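Local coordinates for protein short chain dehydrogenase (Mycobacterium smegmatis, PDB 3UCX) that probably acts as an oxidoreductase, as expected of a short-chain dehydrogenase with a Rossmann-type fold, its substrate not being established, at residues 102-107 against 154-159; 115-120 against 160-165; 190-195 against 227-232. One frame throughout, in Å; residues are numbered along the deposited sequence.

In the fold
Interaction 1 joins the loop after strand 91-94 to the start of helix 158-179, interaction 2 pairs helices 110-130 and 158-179, and interaction 3 joins the loop after strand 184-190 to the one before helix 232-243. Interactions 1 and 2 thus share helix 158-179; they touch where Phe105 meets Met162, and both reach the second subunit. Interaction 2 is buried and mainly apolar, built on alanine, isoleucine and methionine, with one water beside it. Interaction 1, further from the chain's centre and partly buried, combines a Met-aromatic contact with bridging waters. Interaction 3, also partly buried and 21 to 22 Å from the others between centres, relies on backbone hydrogen bonds between irregular segments.

Interaction 1. Residues 102-107 against 154-159; sequences MKPFAN and QAKYGA
The turn that leads into helix 158-179 is met here by the loop ahead of helix 110-130, with Met102 reaching Tyr157 and Pro104 lying beside Lys156. A type II beta turn runs from Gln154 to Tyr157, and Tyr157 then occupies the N-cap position of the helix. Met102 bends so that its sulfur sits over the middle of one face of the Tyr157 ring: chi2 of -55° places SD there, 3.7 Å from the ring centroid and only 13° off the normal, a clear Met-aromatic contact. Further along, the aliphatic chain of Lys156 runs next to the Pro104 ring, the two pointing the same way, with Lys156 CG 4.0 Å from Pro104 CD. Phe105 approaches Gly158 obliquely, its CZ 3.4 Å from Gly158 C, a closeness made possible because glycine puts no side chain in the way.

The backbones meet directly through reciprocal CA-H...O contacts, Met102 CA to Lys156 O at 3.3 Å and Lys156 CA to Lys103 O at 3.5 Å. Water adds to these. Lys103 O accepts from two waters: one, 2.8 Å from Lys103 O, takes the N-H of Gly158, and the other, 2.6 Å from Lys103 O, takes that of Ala159. Two N-H groups of the first helical turn are thereby satisfied. On the same loop, Lys103 NZ folds back onto Asn107 O at 2.7 Å. Glu177 of the second subunit accepts from the backbone N-H of both Lys156 and Phe105, tying the two segments together from outside. A bound 2-(2-methoxyethoxy)ethanol, probably from the crystallisation liquor, lies against Pro104, Ala155 and Lys156. The contact joins the loop after strand 91-94 of the Rossmann-type fold to a helix start preceded by a beta turn.

Interaction 2. Residues 115-120 against 160-165; sequences DAIELT and YKMAKS
Helices 115-120 and 160-165 run roughly in the same direction, with a crossing angle of -34° and an axis separation of 9.2 Å, and come together most closely in backbone terms at Ile117 and Ala163. Its centre is a pair of alanines, with larger side chains on the flanks. Ala163, whose CB is directed at the other helix, is met by Ala116, methyl against methyl at 4.3 Å between the two CB atoms, while Ile117 CG1 flanks the same methyl. Helix 110-130 has a wider pi-type turn at 118-120, just where Thr120 joins the contact.

On one flank Ile117 and Met162 are set at an oblique angle to each other. In the isoleucine, chi2 of 167° extends the chain and puts CD1 4.1 Å from Met162 SD. On the other flank Thr120 directs its methyl inward: CG2 lies 3.9 Å from Ala163 O and 4.1 Å from Lys164 NZ, the lysine chain passing about perpendicular to the threonine side chain. The threonine hydroxyl instead meets a water, 3.0 Å from OG1, which also takes a weak bond from Lys164 NZ. Within the second helix, Lys164 CG lies above one face of the Tyr160 ring, toward its rim, and Ser165 OG bonds to Lys161 O at 2.6 Å, reaching it from the face opposite to that used by Ser165 N.

Outside the pair, Ile117 packs on Ile117 of the second subunit and Met162 on Val121 of that subunit. Tyr160 and Lys164 have the Tyr-x-x-x-Lys spacing of short-chain dehydrogenases, and the two helices pairing with their copies are consistent with the four-helix interface of tetramers in this family.

Interaction 3. Residues 190-195 against 227-232; sequences PGYIWG and KRLPTE
Trp194 and Thr231 are joined as a single beta bridge at the tight centre of this contact. The Trp194 N-H points almost straight at Pro230 O, 2.8 Å between N and O with an angle of 177° at the hydrogen and in the carbonyl plane. The return bond, from Glu232 N to Trp194 O, is longer at 3.1 Å and more bent, at 145°. Against this core Pro230 presses CG to within 3.3 Å of Tyr192 O, and Ile193 sends CG2 to 3.4 Å from Glu232 N, its methyl lying beside the start of helix 232-243. The buried Leu229 completes the packed part, its CD1 3.8 Å from Tyr192 CB, while the end of the tyrosine side chain leads away.

The looser side holds water and glycol. A water links Ile193 O to Glu232 OE2, 2.8 Å from the carboxylate oxygen, whose partner OE1 is held by Thr26 OG1. The outer end of Trp194 turns away from the other segment; NE1 bonds to a pentaethylene glycol, probably from the crystallisation liquor, and the ring also meets Tyr217 edge-to-face.

Thr231 caps helix 232-243, its OG1 bonded to Glu234 N. Leu229 packs on helices 196-208 and 213-221, and Ile193 on Val235 of helix 232-243, so the bridge ties the exit of strand 184-190 to the loop between helices 213-221 and 232-243.

Interaction 1. Residues 102-107 against 154-159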
loop_
_atom_site.group_PDB
_atom_site.type_symbol
_atom_site.label_atom_id
_atom_site.label_comp_id
_atom_site.label_asym_id
_atom_site.label_seq_id
_atom_site.Cartn_x
_atom_site.Cartn_y
_atom_site.Cartn_z
ATOM N N MET A 102 11.786 -16.157 15.777
ATOM C CA MET A 102 11.539 -14.847 16.327
ATOM C C MET A 102 12.809 -14.308 17.022
ATOM O O MET A 102 13.053 -14.706 18.117
ATOM C CB MET A 102 10.431 -14.944 17.388
ATOM C CG MET A 102 9.059 -15.399 16.904
ATOM S SD MET A 102 8.431 -14.386 15.559
ATOM C CE MET A 102 9.283 -15.110 14.133
ATOM N N LYS A 103 13.649 -13.499 16.370
ATOM C CA LYS A 103 14.773 -12.804 17.046
ATOM C C LYS A 103 14.824 -11.353 16.523
ATOM O O LYS A 103 14.600 -11.110 15.331
ATOM C CB LYS A 103 16.172 -13.487 16.859
ATOM C CG LYS A 103 16.460 -14.732 17.732
ATOM C CD LYS A 103 17.948 -15.067 17.951
ATOM C CE LYS A 103 18.672 -15.769 16.783
ATOM N NZ LYS A 103 20.186 -15.957 16.902
ATOM N N PRO A 104 15.108 -10.382 17.414
ATOM C CA PRO A 104 15.395 -9.039 16.903
ATOM C C PRO A 104 16.584 -9.092 15.967
ATOM O O PRO A 104 17.423 -9.996 16.067
ATOM C CB PRO A 104 15.729 -8.215 18.143
ATOM C CG PRO A 104 15.838 -9.165 19.281
ATOM C CD PRO A 104 15.349 -10.516 18.863
ATOM N N PHE A 105 16.672 -8.140 15.054
ATOM C CA PHE A 105 17.795 -8.135 14.144
ATOM C C PHE A 105 19.113 -8.151 14.904
ATOM O O PHE A 105 20.056 -8.825 14.498
ATOM C CB PHE A 105 17.744 -6.917 13.195
ATOM C CG PHE A 105 16.894 -7.120 11.977
ATOM C CD1 PHE A 105 17.179 -8.135 11.078
ATOM C CD2 PHE A 105 15.865 -6.253 11.675
ATOM C CE1 PHE A 105 16.402 -8.317 9.942
ATOM C CE2 PHE A 105 15.095 -6.432 10.532
ATOM C CZ PHE A 105 15.385 -7.444 9.654
ATOM N N ALA A 106 19.166 -7.450 16.025
ATOM C CA ALA A 106 20.420 -7.337 16.812
ATOM C C ALA A 106 20.983 -8.698 17.216
ATOM O O ALA A 106 22.191 -8.847 17.430
ATOM C CB ALA A 106 20.196 -6.479 18.044
ATOM N N ASN A 107 20.104 -9.692 17.335
ATOM C CA ASN A 107 20.522 -11.025 17.754
ATOM C C ASN A 107 20.403 -12.093 16.679
ATOM O O ASN A 107 20.540 -13.285 16.962
ATOM C CB ASN A 107 19.735 -11.424 18.996
ATOM C CG ASN A 107 20.046 -10.512 20.165
ATOM O OD1 ASN A 107 21.170 -10.074 20.299
ATOM N ND2 ASN A 107 19.066 -10.206 20.976
ATOM N N GLN A 154 6.286 -5.972 13.224
ATOM C CA GLN A 154 6.384 -6.319 14.631
ATOM C C GLN A 154 7.789 -6.782 14.979
ATOM O O GLN A 154 8.509 -7.399 14.171
ATOM C CB GLN A 154 5.331 -7.364 15.037
ATOM C CG GLN A 154 3.891 -6.837 14.998
ATOM C CD GLN A 154 2.873 -7.931 15.315
ATOM O OE1 GLN A 154 3.068 -8.685 16.253
ATOM N NE2 GLN A 154 1.805 -8.038 14.514
ATOM N N ALA A 155 8.183 -6.465 16.206
ATOM C CA ALA A 155 9.503 -6.824 16.673
ATOM C C ALA A 155 9.679 -8.336 16.605
ATOM O O ALA A 155 8.715 -9.090 16.793
ATOM C CB ALA A 155 9.731 -6.309 18.099
ATOM N N LYS A 156 10.895 -8.747 16.281
ATOM C CA LYS A 156 11.345 -10.125 16.207
ATOM C C LYS A 156 10.961 -10.873 14.926
ATOM O O LYS A 156 11.448 -11.975 14.719
ATOM C CB LYS A 156 10.961 -10.934 17.446
ATOM C CG LYS A 156 11.406 -10.277 18.744
ATOM C CD LYS A 156 11.508 -11.275 19.882
ATOM C CE LYS A 156 11.795 -10.545 21.187
ATOM N NZ LYS A 156 11.934 -11.432 22.388
ATOM N N TYR A 157 10.121 -10.270 14.083
ATOM C CA TYR A 157 9.766 -10.874 12.811
ATOM C C TYR A 157 10.661 -10.417 11.655
ATOM O O TYR A 157 10.354 -10.716 10.505
ATOM C CB TYR A 157 8.310 -10.518 12.467
ATOM C CG TYR A 157 7.257 -11.188 13.308
ATOM C CD1 TYR A 157 6.666 -12.373 12.890
ATOM C CD2 TYR A 157 6.820 -10.627 14.501
ATOM C CE1 TYR A 157 5.678 -12.981 13.654
ATOM C CE2 TYR A 157 5.835 -11.224 15.261
ATOM C CZ TYR A 157 5.270 -12.399 14.825
ATOM O OH TYR A 157 4.294 -13.017 15.568
ATOM N N GLY A 158 11.751 -9.701 11.945
ATOM C CA GLY A 158 12.551 -9.058 10.905
ATOM C C GLY A 158 13.152 -9.963 9.828
ATOM O O GLY A 158 13.022 -9.659 8.635
ATOM N N ALA A 159 13.830 -11.041 10.211
ATOM C CA ALA A 159 14.469 -11.886 9.202
ATOM C C ALA A 159 13.414 -12.477 8.289
ATOM O O ALA A 159 13.600 -12.549 7.081
ATOM C CB ALA A 159 15.301 -13.006 9.852
HETATM O O HOH W 1 13.562 -9.019 13.867
HETATM O O HOH W 2 14.839 -11.930 12.892
#

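Interaction 2. Residues 115-120 against 160-165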
loop_
_atom_site.group_PDB
_atom_site.type_symbol
_atom_site.label_atom_id
_atom_site.label_comp_id
_atom_site.label_asym_id
_atom_site.label_seq_id
_atom_site.Cartn_x
_atom_site.Cartn_y
_atom_site.Cartn_z
ATOM N N ASP A 115 20.796 -17.697 4.602
ATOM C CA ASP A 115 20.158 -19.000 4.398
ATOM C C ASP A 115 18.652 -18.856 4.162
ATOM O O ASP A 115 18.097 -19.564 3.317
ATOM C CB ASP A 115 20.366 -19.930 5.599
ATOM C CG ASP A 115 21.788 -20.427 5.744
ATOM O OD1 ASP A 115 22.588 -20.312 4.802
ATOM O OD2 ASP A 115 22.111 -20.957 6.842
ATOM N N ALA A 116 17.991 -17.952 4.892
ATOM C CA ALA A 116 16.545 -17.705 4.700
ATOM C C ALA A 116 16.246 -17.199 3.262
ATOM O O ALA A 116 15.327 -17.682 2.584
ATOM C CB ALA A 116 16.024 -16.711 5.736
ATOM N N ILE A 117 17.038 -16.242 2.813
ATOM C CA ILE A 117 16.956 -15.718 1.446
ATOM C C ILE A 117 17.254 -16.829 0.421
ATOM O O ILE A 117 16.528 -17.006 -0.553
ATOM C CB ILE A 117 17.866 -14.478 1.275
ATOM C CG1 ILE A 117 17.279 -13.295 2.058
ATOM C CG2 ILE A 117 17.994 -14.081 -0.194
ATOM C CD1 ILE A 117 18.214 -12.119 2.220
ATOM N N GLU A 118 18.282 -17.622 0.691
ATOM C CA GLU A 118 18.628 -18.724 -0.203
ATOM C C GLU A 118 17.480 -19.684 -0.463
ATOM O O GLU A 118 17.251 -20.079 -1.613
ATOM C CB GLU A 118 19.852 -19.480 0.302
ATOM C CG GLU A 118 20.573 -20.232 -0.775
ATOM C CD GLU A 118 21.202 -19.355 -1.859
ATOM O OE1 GLU A 118 21.686 -18.229 -1.610
ATOM O OE2 GLU A 118 21.239 -19.828 -3.011
ATOM N N LEU A 119 16.753 -20.052 0.593
ATOM C CA LEU A 119 15.670 -20.995 0.476
ATOM C C LEU A 119 14.396 -20.319 -0.041
ATOM O O LEU A 119 13.830 -20.743 -1.036
ATOM C CB LEU A 119 15.403 -21.665 1.823
ATOM C CG LEU A 119 14.373 -22.800 1.793
ATOM C CD1 LEU A 119 14.748 -23.850 0.754
ATOM C CD2 LEU A 119 14.234 -23.411 3.191
ATOM N N THR A 120 13.982 -19.253 0.632
ATOM C CA THR A 120 12.701 -18.588 0.388
ATOM C C THR A 120 12.654 -17.811 -0.941
ATOM O O THR A 120 11.609 -17.750 -1.608
ATOM C CB THR A 120 12.406 -17.621 1.543
ATOM O OG1 THR A 120 12.183 -18.389 2.727
ATOM C CG2 THR A 120 11.187 -16.708 1.266
ATOM N N TYR A 160 12.297 -12.881 8.891
ATOM C CA TYR A 160 11.185 -13.494 8.166
ATOM C C TYR A 160 10.515 -12.476 7.233
ATOM O O TYR A 160 10.293 -12.760 6.055
ATOM C CB TYR A 160 10.178 -14.057 9.175
ATOM C CG TYR A 160 9.169 -15.028 8.621
ATOM C CD1 TYR A 160 9.556 -16.075 7.812
ATOM C CD2 TYR A 160 7.833 -14.956 8.985
ATOM C CE1 TYR A 160 8.630 -16.986 7.324
ATOM C CE2 TYR A 160 6.907 -15.866 8.494
ATOM C CZ TYR A 160 7.320 -16.863 7.656
ATOM O OH TYR A 160 6.437 -17.806 7.166
ATOM N N LYS A 161 10.215 -11.292 7.752
ATOM C CA LYS A 161 9.677 -10.217 6.908
ATOM C C LYS A 161 10.629 -9.832 5.750
ATOM O O LYS A 161 10.175 -9.580 4.617
ATOM C CB LYS A 161 9.341 -8.980 7.741
ATOM C CG LYS A 161 8.725 -7.794 6.972
ATOM C CD LYS A 161 8.665 -6.580 7.877
ATOM C CE LYS A 161 8.129 -5.281 7.270
ATOM N NZ LYS A 161 6.786 -5.509 6.756
ATOM N N MET A 162 11.923 -9.789 6.035
ATOM C CA MET A 162 12.905 -9.412 5.008
ATOM C C MET A 162 12.888 -10.393 3.840
ATOM O O MET A 162 12.791 -9.982 2.680
ATOM C CB MET A 162 14.318 -9.321 5.568
ATOM C CG MET A 162 15.415 -9.185 4.487
ATOM S SD MET A 162 17.055 -9.541 5.150
ATOM C CE MET A 162 17.190 -8.139 6.252
ATOM N N ALA A 163 12.971 -11.681 4.148
ATOM C CA ALA A 163 13.007 -12.723 3.117
ATOM C C ALA A 163 11.686 -12.780 2.361
ATOM O O ALA A 163 11.650 -12.881 1.114
ATOM C CB ALA A 163 13.314 -14.068 3.757
ATOM N N LYS A 164 10.596 -12.747 3.112
ATOM C CA LYS A 164 9.274 -12.781 2.489
ATOM C C LYS A 164 8.993 -11.557 1.609
ATOM O O LYS A 164 8.335 -11.675 0.566
ATOM C CB LYS A 164 8.201 -12.986 3.540
ATOM C CG LYS A 164 8.232 -14.414 4.122
ATOM C CD LYS A 164 7.617 -15.400 3.144
ATOM C CE LYS A 164 7.108 -16.675 3.785
ATOM N NZ LYS A 164 8.122 -17.749 3.722
ATOM N N SER A 165 9.482 -10.402 2.033
ATOM C CA SER A 165 9.342 -9.166 1.274
ATOM C C SER A 165 10.150 -9.216 -0.016
ATOM O O SER A 165 9.679 -8.787 -1.063
ATOM C CB SER A 165 9.764 -7.979 2.113
ATOM O OG SER A 165 8.824 -7.814 3.186
HETATM O O HOH W 3 11.151 -16.798 5.053
#

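Interaction 3. Residues 190-195 against 227-232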
loop_
_atom_site.group_PDB
_atom_site.type_symbol
_atom_site.label_atom_id
_atom_site.label_comp_id
_atom_site.label_asym_id
_atom_site.label_seq_id
_atom_site.Cartn_x
_atom_site.Cartn_y
_atom_site.Cartn_z
ATOM N N PRO A 190 -0.849 -16.086 4.012
ATOM C CA PRO A 190 -1.543 -16.489 5.235
ATOM C C PRO A 190 -0.851 -15.965 6.487
ATOM O O PRO A 190 0.379 -15.723 6.479
ATOM C CB PRO A 190 -1.439 -18.009 5.185
ATOM C CG PRO A 190 -0.118 -18.249 4.520
ATOM C CD PRO A 190 0.054 -17.135 3.511
ATOM N N GLY A 191 -1.623 -15.802 7.559
ATOM C CA GLY A 191 -1.036 -15.668 8.883
ATOM C C GLY A 191 -0.846 -17.060 9.468
ATOM O O GLY A 191 -0.389 -17.972 8.781
ATOM N N TYR A 192 -1.214 -17.226 10.742
ATOM C CA TYR A 192 -1.247 -18.542 11.357
ATOM C C TYR A 192 -2.220 -19.407 10.598
ATOM O O TYR A 192 -3.255 -18.926 10.122
ATOM C CB TYR A 192 -1.737 -18.451 12.794
ATOM C CG TYR A 192 -0.719 -17.984 13.772
ATOM C CD1 TYR A 192 0.375 -18.781 14.094
ATOM C CD2 TYR A 192 -0.862 -16.774 14.414
ATOM C CE1 TYR A 192 1.314 -18.365 15.029
ATOM C CE2 TYR A 192 0.071 -16.341 15.337
ATOM C CZ TYR A 192 1.150 -17.141 15.645
ATOM O OH TYR A 192 2.059 -16.703 16.586
ATOM N N ILE A 193 -1.908 -20.687 10.496
ATOM C CA ILE A 193 -2.753 -21.603 9.779
ATOM C C ILE A 193 -3.135 -22.761 10.698
ATOM O O ILE A 193 -2.286 -23.554 11.071
ATOM C CB ILE A 193 -2.089 -22.154 8.509
ATOM C CG1 ILE A 193 -1.551 -21.028 7.610
ATOM C CG2 ILE A 193 -3.106 -22.977 7.728
ATOM C CD1 ILE A 193 -0.839 -21.535 6.353
ATOM N N TRP A 194 -4.422 -22.857 11.010
ATOM C CA TRP A 194 -4.895 -23.826 11.985
ATOM C C TRP A 194 -5.009 -25.188 11.403
ATOM O O TRP A 194 -5.585 -25.388 10.336
ATOM C CB TRP A 194 -6.231 -23.386 12.584
ATOM C CG TRP A 194 -6.718 -24.276 13.700
ATOM C CD1 TRP A 194 -7.860 -25.064 13.719
ATOM C CD2 TRP A 194 -6.093 -24.466 15.013
ATOM N NE1 TRP A 194 -7.978 -25.742 14.917
ATOM C CE2 TRP A 194 -6.954 -25.403 15.748
ATOM C CE3 TRP A 194 -4.952 -23.973 15.631
ATOM C CZ2 TRP A 194 -6.646 -25.831 17.034
ATOM C CZ3 TRP A 194 -4.659 -24.400 16.937
ATOM C CH2 TRP A 194 -5.490 -25.304 17.618
ATOM N N GLY A 195 -4.475 -26.146 12.156
ATOM C CA GLY A 195 -4.547 -27.551 11.846
ATOM C C GLY A 195 -3.782 -28.313 12.914
ATOM O O GLY A 195 -3.424 -27.749 13.958
ATOM N N LYS A 227 -12.433 -13.418 14.335
ATOM C CA LYS A 227 -12.032 -14.002 15.614
ATOM C C LYS A 227 -11.820 -15.498 15.499
ATOM O O LYS A 227 -12.173 -16.269 16.397
ATOM C CB LYS A 227 -13.051 -13.673 16.701
ATOM C CG LYS A 227 -13.420 -12.207 16.756
ATOM C CD LYS A 227 -12.214 -11.329 17.012
ATOM C CE LYS A 227 -12.602 -9.880 16.817
ATOM N NZ LYS A 227 -11.438 -8.969 16.906
ATOM N N ARG A 228 -11.238 -15.896 14.367
ATOM C CA ARG A 228 -10.786 -17.273 14.158
ATOM C C ARG A 228 -9.568 -17.227 13.255
ATOM O O ARG A 228 -9.385 -16.270 12.502
ATOM C CB ARG A 228 -11.865 -18.152 13.516
ATOM C CG ARG A 228 -12.563 -17.606 12.291
ATOM C CD ARG A 228 -13.664 -18.544 11.814
ATOM N NE ARG A 228 -14.515 -17.972 10.737
ATOM C CZ ARG A 228 -14.266 -18.086 9.425
ATOM N NH1 ARG A 228 -13.184 -18.712 8.997
ATOM N NH2 ARG A 228 -15.104 -17.571 8.531
ATOM N N LEU A 229 -8.728 -18.245 13.356
ATOM C CA LEU A 229 -7.582 -18.371 12.467
ATOM C C LEU A 229 -8.048 -19.108 11.211
ATOM O O LEU A 229 -8.902 -20.007 11.290
ATOM C CB LEU A 229 -6.478 -19.173 13.165
ATOM C CG LEU A 229 -5.847 -18.561 14.414
ATOM C CD1 LEU A 229 -4.748 -19.482 14.929
ATOM C CD2 LEU A 229 -5.272 -17.169 14.117
ATOM N N PRO A 230 -7.486 -18.749 10.034
ATOM C CA PRO A 230 -7.779 -19.551 8.869
ATOM C C PRO A 230 -7.225 -20.962 9.021
ATOM O O PRO A 230 -6.215 -21.164 9.694
ATOM C CB PRO A 230 -7.081 -18.795 7.723
ATOM C CG PRO A 230 -5.982 -18.094 8.376
ATOM C CD PRO A 230 -6.482 -17.717 9.758
ATOM N N THR A 231 -7.928 -21.920 8.432
ATOM C CA THR A 231 -7.544 -23.327 8.467
ATOM C C THR A 231 -6.664 -23.672 7.272
ATOM O O THR A 231 -6.607 -22.913 6.305
ATOM C CB THR A 231 -8.757 -24.235 8.384
ATOM O OG1 THR A 231 -9.377 -24.084 7.098
ATOM C CG2 THR A 231 -9.778 -23.935 9.540
ATOM N N GLU A 232 -5.996 -24.819 7.354
ATOM C CA GLU A 232 -5.195 -25.308 6.243
ATOM C C GLU A 232 -6.050 -25.389 4.985
ATOM O O GLU A 232 -5.606 -24.968 3.903
ATOM C CB GLU A 232 -4.572 -26.663 6.582
ATOM C CG GLU A 232 -3.494 -26.559 7.646
ATOM C CD GLU A 232 -2.839 -27.887 7.967
ATOM O OE1 GLU A 232 -2.906 -28.829 7.131
ATOM O OE2 GLU A 232 -2.218 -27.969 9.048
HETATM O O HOH W 4 -1.418 -26.271 11.190
#